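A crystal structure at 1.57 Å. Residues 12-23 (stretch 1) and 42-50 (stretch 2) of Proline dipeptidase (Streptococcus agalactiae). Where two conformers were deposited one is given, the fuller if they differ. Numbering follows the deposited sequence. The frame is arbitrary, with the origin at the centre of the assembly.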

ATOM      1  N   LEU A  12      -8.373  21.922   1.707  1.00 15.96           N
ATOM      2  CA  LEU A  12      -7.502  21.859   0.543  1.00 16.75           C
ATOM      3  C   LEU A  12      -7.022  23.254   0.132  1.00 17.75           C
ATOM      4  O   LEU A  12      -5.897  23.396  -0.339  1.00 18.19           O
ATOM      5  N   HIS A  13      -7.858  24.273   0.339  1.00 18.83           N
ATOM      6  CA  HIS A  13      -7.454  25.659   0.058  1.00 19.96           C
ATOM      7  C   HIS A  13      -6.283  26.118   0.945  1.00 20.01           C
ATOM      8  O   HIS A  13      -5.423  26.881   0.490  1.00 20.84           O
ATOM      9  N   SER A  14      -6.260  25.662   2.198  0.50 19.77           N
ATOM     10  CA  SER A  14      -5.218  26.048   3.154  0.50 19.35           C
ATOM     11  C   SER A  14      -3.840  25.531   2.751  0.50 19.24           C
ATOM     12  O   SER A  14      -2.817  26.101   3.135  0.50 19.32           O
ATOM     13  N   VAL A  15      -3.821  24.451   1.976  0.50 18.94           N
ATOM     14  CA  VAL A  15      -2.573  23.863   1.510  0.50 18.49           C
ATOM     15  C   VAL A  15      -2.464  23.981  -0.008  0.50 18.18           C
ATOM     16  O   VAL A  15      -3.350  24.530  -0.662  0.50 18.19           O
ATOM     17  N   GLN A  16      -1.373  23.472  -0.568  0.50 17.92           N
ATOM     18  CA  GLN A  16      -1.156  23.549  -2.010  0.50 17.74           C
ATOM     19  C   GLN A  16      -1.881  22.444  -2.764  0.50 17.42           C
ATOM     20  O   GLN A  16      -1.578  22.180  -3.925  0.50 17.84           O
ATOM     21  N   ALA A  17      -2.841  21.800  -2.108  0.50 17.14           N
ATOM     22  CA  ALA A  17      -3.524  20.649  -2.695  0.50 16.51           C
ATOM     23  C   ALA A  17      -4.793  21.012  -3.466  0.50 16.05           C
ATOM     24  O   ALA A  17      -5.645  21.748  -2.971  0.50 16.27           O
ATOM     25  N   GLU A  18      -4.908  20.476  -4.680  1.00 15.52           N
ATOM     26  CA  GLU A  18      -6.094  20.648  -5.523  1.00 14.54           C
ATOM     27  C   GLU A  18      -7.073  19.494  -5.349  1.00 13.21           C
ATOM     28  O   GLU A  18      -8.245  19.600  -5.710  1.00 13.16           O
ATOM     29  N   LEU A  19      -6.587  18.396  -4.778  1.00 11.66           N
ATOM     30  CA  LEU A  19      -7.348  17.158  -4.752  1.00 10.54           C
ATOM     31  C   LEU A  19      -6.922  16.274  -3.588  1.00  9.66           C
ATOM     32  O   LEU A  19      -5.739  16.195  -3.265  1.00  9.57           O
ATOM     33  N   ALA A  20      -7.901  15.618  -2.970  1.00  8.78           N
ATOM     34  CA  ALA A  20      -7.655  14.521  -2.038  1.00  7.88           C
ATOM     35  C   ALA A  20      -8.336  13.275  -2.580  1.00  7.11           C
ATOM     36  O   ALA A  20      -9.464  13.329  -3.081  1.00  7.11           O
ATOM     37  N   VAL A  21      -7.636  12.152  -2.491  1.00  6.68           N
ATOM     38  CA  VAL A  21      -8.158  10.884  -2.983  1.00  6.33           C
ATOM     39  C   VAL A  21      -8.247   9.924  -1.809  1.00  6.49           C
ATOM     40  O   VAL A  21      -7.224   9.565  -1.217  1.00  6.73           O
ATOM     41  N   PHE A  22      -9.467   9.535  -1.456  1.00  6.24           N
ATOM     42  CA  PHE A  22      -9.689   8.590  -0.358  1.00  6.40           C
ATOM     43  C   PHE A  22      -9.924   7.190  -0.893  1.00  6.74           C
ATOM     44  O   PHE A  22     -10.596   7.009  -1.914  1.00  6.95           O
ATOM     45  N   SER A  23      -9.344   6.203  -0.218  1.00  6.79           N
ATOM     46  CA  SER A  23      -9.405   4.818  -0.687  1.00  7.51           C
ATOM     47  C   SER A  23      -9.743   3.823   0.421  1.00  7.73           C
ATOM     48  O   SER A  23     -10.168   2.706   0.138  1.00  7.69           O
ATOM     49  N   GLN A  42     -10.979  -1.459  -7.798  1.00  6.76           N
ATOM     50  CA  GLN A  42     -10.769  -0.061  -7.440  1.00  6.87           C
ATOM     51  C   GLN A  42     -12.001   0.644  -6.889  1.00  6.90           C
ATOM     52  O   GLN A  42     -13.102   0.515  -7.430  1.00  7.07           O
HETATM   53  N   MSE A  43     -11.765   1.375  -5.801  0.70  6.56           N
HETATM   54  CA  MSE A  43     -12.676   2.256  -5.090  0.50  7.46           C
HETATM   55  C   MSE A  43     -11.870   3.594  -4.855  0.70  6.67           C
HETATM   56  O   MSE A  43     -10.884   3.468  -4.132  0.70  5.74           O
ATOM     57  N   PHE A  44     -12.277   4.768  -5.342  1.00  6.07           N
ATOM     58  CA  PHE A  44     -11.673   6.025  -4.913  1.00  5.54           C
ATOM     59  C   PHE A  44     -12.750   7.071  -4.760  1.00  5.29           C
ATOM     60  O   PHE A  44     -13.663   7.165  -5.591  1.00  5.22           O
ATOM     61  N   LEU A  45     -12.621   7.881  -3.716  1.00  5.12           N
ATOM     62  CA  LEU A  45     -13.442   9.071  -3.562  1.00  5.42           C
ATOM     63  C   LEU A  45     -12.568  10.278  -3.853  1.00  5.35           C
ATOM     64  O   LEU A  45     -11.609  10.546  -3.129  1.00  5.58           O
ATOM     65  N   PHE A  46     -12.905  10.987  -4.924  1.00  5.75           N
ATOM     66  CA  PHE A  46     -12.141  12.146  -5.366  1.00  5.89           C
ATOM     67  C   PHE A  46     -12.779  13.410  -4.828  1.00  6.72           C
ATOM     68  O   PHE A  46     -13.913  13.734  -5.173  1.00  7.49           O
ATOM     69  N   VAL A  47     -12.042  14.106  -3.968  1.00  7.19           N
ATOM     70  CA  VAL A  47     -12.521  15.333  -3.338  1.00  7.94           C
ATOM     71  C   VAL A  47     -11.725  16.504  -3.905  1.00  8.28           C
ATOM     72  O   VAL A  47     -10.558  16.706  -3.573  1.00  8.30           O
ATOM     73  N   TYR A  48     -12.367  17.246  -4.807  1.00  9.66           N
ATOM     74  CA  TYR A  48     -11.771  18.422  -5.422  1.00 10.90           C
ATOM     75  C   TYR A  48     -11.973  19.634  -4.534  1.00 11.47           C
ATOM     76  O   TYR A  48     -12.891  19.666  -3.721  1.00 11.53           O
ATOM     77  N   GLU A  49     -11.116  20.630  -4.724  1.00 12.46           N
ATOM     78  CA  GLU A  49     -11.176  21.886  -3.987  1.00 13.68           C
ATOM     79  C   GLU A  49     -12.364  22.764  -4.396  1.00 13.83           C
ATOM     80  O   GLU A  49     -12.764  23.645  -3.634  1.00 14.65           O
ATOM     81  N   ASP A  50     -12.925  22.524  -5.582  1.00 13.26           N
ATOM     82  CA  ASP A  50     -13.816  23.499  -6.232  1.00 12.72           C
ATOM     83  C   ASP A  50     -15.148  22.959  -6.762  1.00 11.87           C
ATOM     84  O   ASP A  50     -15.858  23.656  -7.493  1.00 11.46           O
TER

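Strands 19-22 and 44-48 run antiparallel, and their backbones are zipped by paired hydrogen bonds: Ala-20 N to Val-47 O (2.9 Å) and Val-47 N to Ala-20 O (2.8 Å), repeated by Phe-22 N to Leu-45 O (2.9 Å) and Leu-45 N to Phe-22 O (2.8 Å). This register sends Leu-19, Val-21, Phe-46 and Tyr-48 to one face of the sheet and Ala-20, Phe-22, Leu-45 and Val-47 to the other.

On the first face, the end of Leu-19 (chi1 t, chi2 p) comes nearer the neighbouring strand. Leu-19 CD1 thereby lies over the Tyr-48 ring, 3.9 Å from its centroid and only 9° off the normal, a CH-pi contact, while also reaching Phe-46 CB at 4.1 Å. Val-21, with chi1 t, packs against two aromatic rings: Val-21 CG1 lies 3.6 Å from Phe-44 CD1 and 4.0 Å from Phe-46 CE1, and Val-21 CG2 3.8 Å from Phe-46 CD1. Phe-44, Phe-46 and Tyr-48 all adopt m at chi1.

On the second face, Phe-22 (m, chi2 -84°) extends along the sheet past its direct partner Leu-45 (t, p), so that CE2 meets Val-47 CG2 at 3.7 Å, near the plane of the ring. The small Ala-20 contributes CB, 4.4 Å from Val-47 CB. Beyond it, Leu-12 (m, t) points toward stretch 2 and brings CD1 to 4.5 Å from Val-47 CG1.

The polar side-chain contacts lie near Glu-49, beyond the end of strand 44-48. His-13 (m) starts sideways, but its ring reaches across, and NE2 donates to Glu-49 O at 2.8 Å. Glu-49 N bonds to Glu-18 O (3.2 Å). The CA-to-CB bond of Glu-49 (p, then t) points toward stretch 1; water 1 hydrogen-bonds with Glu-49 OE1 (2.7 Å) and Ala-17 O (2.6 Å), bridging a carboxylate and a carbonyl that, as two acceptors, could not bond directly without a proton between them.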

ATOM      1  CB  LEU A  12      -8.187  21.152  -0.631  1.00 16.37           C
ATOM      2  CG  LEU A  12      -8.556  19.671  -0.475  1.00 15.60           C
ATOM      3  CD1 LEU A  12      -9.335  19.208  -1.690  1.00 15.07           C
ATOM      4  CD2 LEU A  12      -7.327  18.787  -0.271  1.00 16.09           C
ATOM      5  CB  HIS A  13      -8.632  26.646   0.171  1.00 20.28           C
ATOM      6  CG  HIS A  13      -9.857  26.239  -0.596  1.00 22.15           C
ATOM      7  ND1 HIS A  13     -11.135  26.476  -0.133  1.00 24.21           N
ATOM      8  CD2 HIS A  13     -10.001  25.608  -1.787  1.00 23.65           C
ATOM      9  CE1 HIS A  13     -12.012  26.013  -1.007  1.00 24.14           C
ATOM     10  NE2 HIS A  13     -11.350  25.481  -2.019  1.00 23.55           N
ATOM     11  CB  SER A  14      -5.565  25.560   4.563  0.50 19.34           C
ATOM     12  OG  SER A  14      -6.829  26.046   4.978  0.50 18.65           O
ATOM     13  CB  VAL A  15      -2.457  22.385   1.929  0.50 18.49           C
ATOM     14  CG1 VAL A  15      -2.545  22.256   3.444  0.50 18.61           C
ATOM     15  CG2 VAL A  15      -3.540  21.556   1.256  0.50 18.45           C
ATOM     16  CB  GLN A  16       0.338  23.491  -2.339  0.50 17.76           C
ATOM     17  CG  GLN A  16       0.627  23.250  -3.816  0.50 18.21           C
ATOM     18  CD  GLN A  16       2.112  23.186  -4.122  0.50 18.99           C
ATOM     19  OE1 GLN A  16       2.949  23.325  -3.230  0.50 19.54           O
ATOM     20  NE2 GLN A  16       2.444  22.974  -5.390  0.50 19.28           N
ATOM     21  CB  ALA A  17      -3.837  19.615  -1.622  0.50 16.58           C
ATOM     22  CB  GLU A  18      -5.719  20.781  -7.001  1.00 15.00           C
ATOM     23  CG  GLU A  18      -4.824  21.978  -7.335  1.00 16.27           C
ATOM     24  CD  GLU A  18      -3.339  21.669  -7.233  1.00 17.38           C
ATOM     25  OE1 GLU A  18      -2.968  20.525  -6.879  1.00 17.15           O
ATOM     26  OE2 GLU A  18      -2.531  22.581  -7.515  1.00 18.40           O
ATOM     27  CB  LEU A  19      -7.120  16.401  -6.067  1.00 10.79           C
ATOM     28  CG  LEU A  19      -7.770  15.025  -6.259  1.00 10.43           C
ATOM     29  CD1 LEU A  19      -9.284  15.131  -6.356  1.00 10.71           C
ATOM     30  CD2 LEU A  19      -7.210  14.345  -7.498  1.00 10.96           C
ATOM     31  CB  ALA A  20      -8.183  14.852  -0.665  1.00  8.04           C
ATOM     32  CB  VAL A  21      -7.235  10.276  -4.069  1.00  5.99           C
ATOM     33  CG1 VAL A  21      -7.801   8.958  -4.581  1.00  6.20           C
ATOM     34  CG2 VAL A  21      -7.034  11.247  -5.230  1.00  6.38           C
ATOM     35  CB  PHE A  22     -10.853   9.052   0.521  1.00  6.70           C
ATOM     36  CG  PHE A  22     -10.603  10.374   1.182  1.00  6.90           C
ATOM     37  CD1 PHE A  22      -9.881  10.436   2.368  1.00  8.04           C
ATOM     38  CD2 PHE A  22     -11.048  11.557   0.599  1.00  7.69           C
ATOM     39  CE1 PHE A  22      -9.621  11.653   2.980  1.00  8.15           C
ATOM     40  CE2 PHE A  22     -10.798  12.786   1.206  1.00  7.96           C
ATOM     41  CZ  PHE A  22     -10.083  12.835   2.399  1.00  9.16           C
ATOM     42  CB  SER A  23      -8.076   4.434  -1.342  1.00  7.77           C
ATOM     43  OG  SER A  23      -6.991   4.605  -0.446  1.00  9.60           O
ATOM     44  CB  GLN A  42     -10.266   0.744  -8.649  1.00  6.94           C
ATOM     45  CG  GLN A  42      -9.055   0.173  -9.388  1.00  6.82           C
ATOM     46  CD  GLN A  42      -7.906  -0.201  -8.469  1.00  7.68           C
ATOM     47  OE1 GLN A  42      -7.670   0.447  -7.444  1.00  9.55           O
ATOM     48  NE2 GLN A  42      -7.179  -1.256  -8.837  1.00  8.26           N
HETATM   49  CB  MSE A  43     -12.992   1.562  -3.701  0.50  8.12           C
HETATM   50  CG  MSE A  43     -14.500   1.216  -3.240  0.50 11.28           C
HETATM   51 SE   MSE A  43     -15.385   2.503  -1.988  0.50 11.38          SE
HETATM   52  CE  MSE A  43     -14.114   2.355  -0.507  0.50 11.48           C
ATOM     53  CB  PHE A  44     -10.657   6.543  -5.939  1.00  5.26           C
ATOM     54  CG  PHE A  44      -9.490   5.623  -6.174  1.00  5.73           C
ATOM     55  CD1 PHE A  44      -8.507   5.445  -5.194  1.00  6.97           C
ATOM     56  CD2 PHE A  44      -9.376   4.935  -7.374  1.00  5.92           C
ATOM     57  CE1 PHE A  44      -7.429   4.587  -5.416  1.00  7.00           C
ATOM     58  CE2 PHE A  44      -8.306   4.074  -7.604  1.00  6.89           C
ATOM     59  CZ  PHE A  44      -7.327   3.900  -6.624  1.00  7.80           C
ATOM     60  CB  LEU A  45     -14.008   9.152  -2.144  1.00  5.74           C
ATOM     61  CG  LEU A  45     -14.850  10.380  -1.779  1.00  6.36           C
ATOM     62  CD1 LEU A  45     -16.135  10.445  -2.597  1.00  7.03           C
ATOM     63  CD2 LEU A  45     -15.169  10.370  -0.289  1.00  7.40           C
ATOM     64  CB  PHE A  46     -12.066  12.199  -6.899  1.00  5.92           C
ATOM     65  CG  PHE A  46     -11.384  11.006  -7.515  1.00  5.81           C
ATOM     66  CD1 PHE A  46      -9.992  10.926  -7.551  1.00  6.08           C
ATOM     67  CD2 PHE A  46     -12.129   9.962  -8.058  1.00  6.39           C
ATOM     68  CE1 PHE A  46      -9.356   9.822  -8.117  1.00  7.27           C
ATOM     69  CE2 PHE A  46     -11.500   8.852  -8.630  1.00  7.19           C
ATOM     70  CZ  PHE A  46     -10.112   8.782  -8.660  1.00  7.03           C
ATOM     71  CB  VAL A  47     -12.403  15.262  -1.798  1.00  7.58           C
ATOM     72  CG1 VAL A  47     -12.887  16.572  -1.155  1.00  8.24           C
ATOM     73  CG2 VAL A  47     -13.192  14.072  -1.262  1.00  8.46           C
ATOM     74  CB  TYR A  48     -12.411  18.703  -6.776  1.00 11.45           C
ATOM     75  CG  TYR A  48     -11.948  17.814  -7.901  1.00 12.35           C
ATOM     76  CD1 TYR A  48     -10.750  18.067  -8.569  1.00 14.02           C
ATOM     77  CD2 TYR A  48     -12.731  16.740  -8.329  1.00 15.48           C
ATOM     78  CE1 TYR A  48     -10.329  17.256  -9.626  1.00 16.83           C
ATOM     79  CE2 TYR A  48     -12.321  15.928  -9.376  1.00 15.97           C
ATOM     80  CZ  TYR A  48     -11.125  16.190 -10.019  1.00 17.16           C
ATOM     81  OH  TYR A  48     -10.729  15.381 -11.061  1.00 19.57           O
ATOM     82  CB  GLU A  49      -9.870  22.667  -4.208  1.00 14.09           C
ATOM     83  CG  GLU A  49      -9.620  23.015  -5.686  1.00 17.26           C
ATOM     84  CD  GLU A  49      -8.312  23.741  -5.962  1.00 20.68           C
ATOM     85  OE1 GLU A  49      -7.636  24.195  -5.010  1.00 23.02           O
ATOM     86  OE2 GLU A  49      -7.963  23.860  -7.159  1.00 23.44           O
ATOM     87  CB  ASP A  50     -13.058  24.192  -7.377  1.00 12.84           C
ATOM     88  CG  ASP A  50     -12.553  23.208  -8.428  1.00 14.82           C
ATOM     89  OD1 ASP A  50     -12.739  21.984  -8.249  1.00 15.40           O
ATOM     90  OD2 ASP A  50     -11.960  23.664  -9.435  1.00 17.17           O
TER
HETATM   91  O   HOH W   1      -5.850  24.363  -2.989  1.00 35.95           O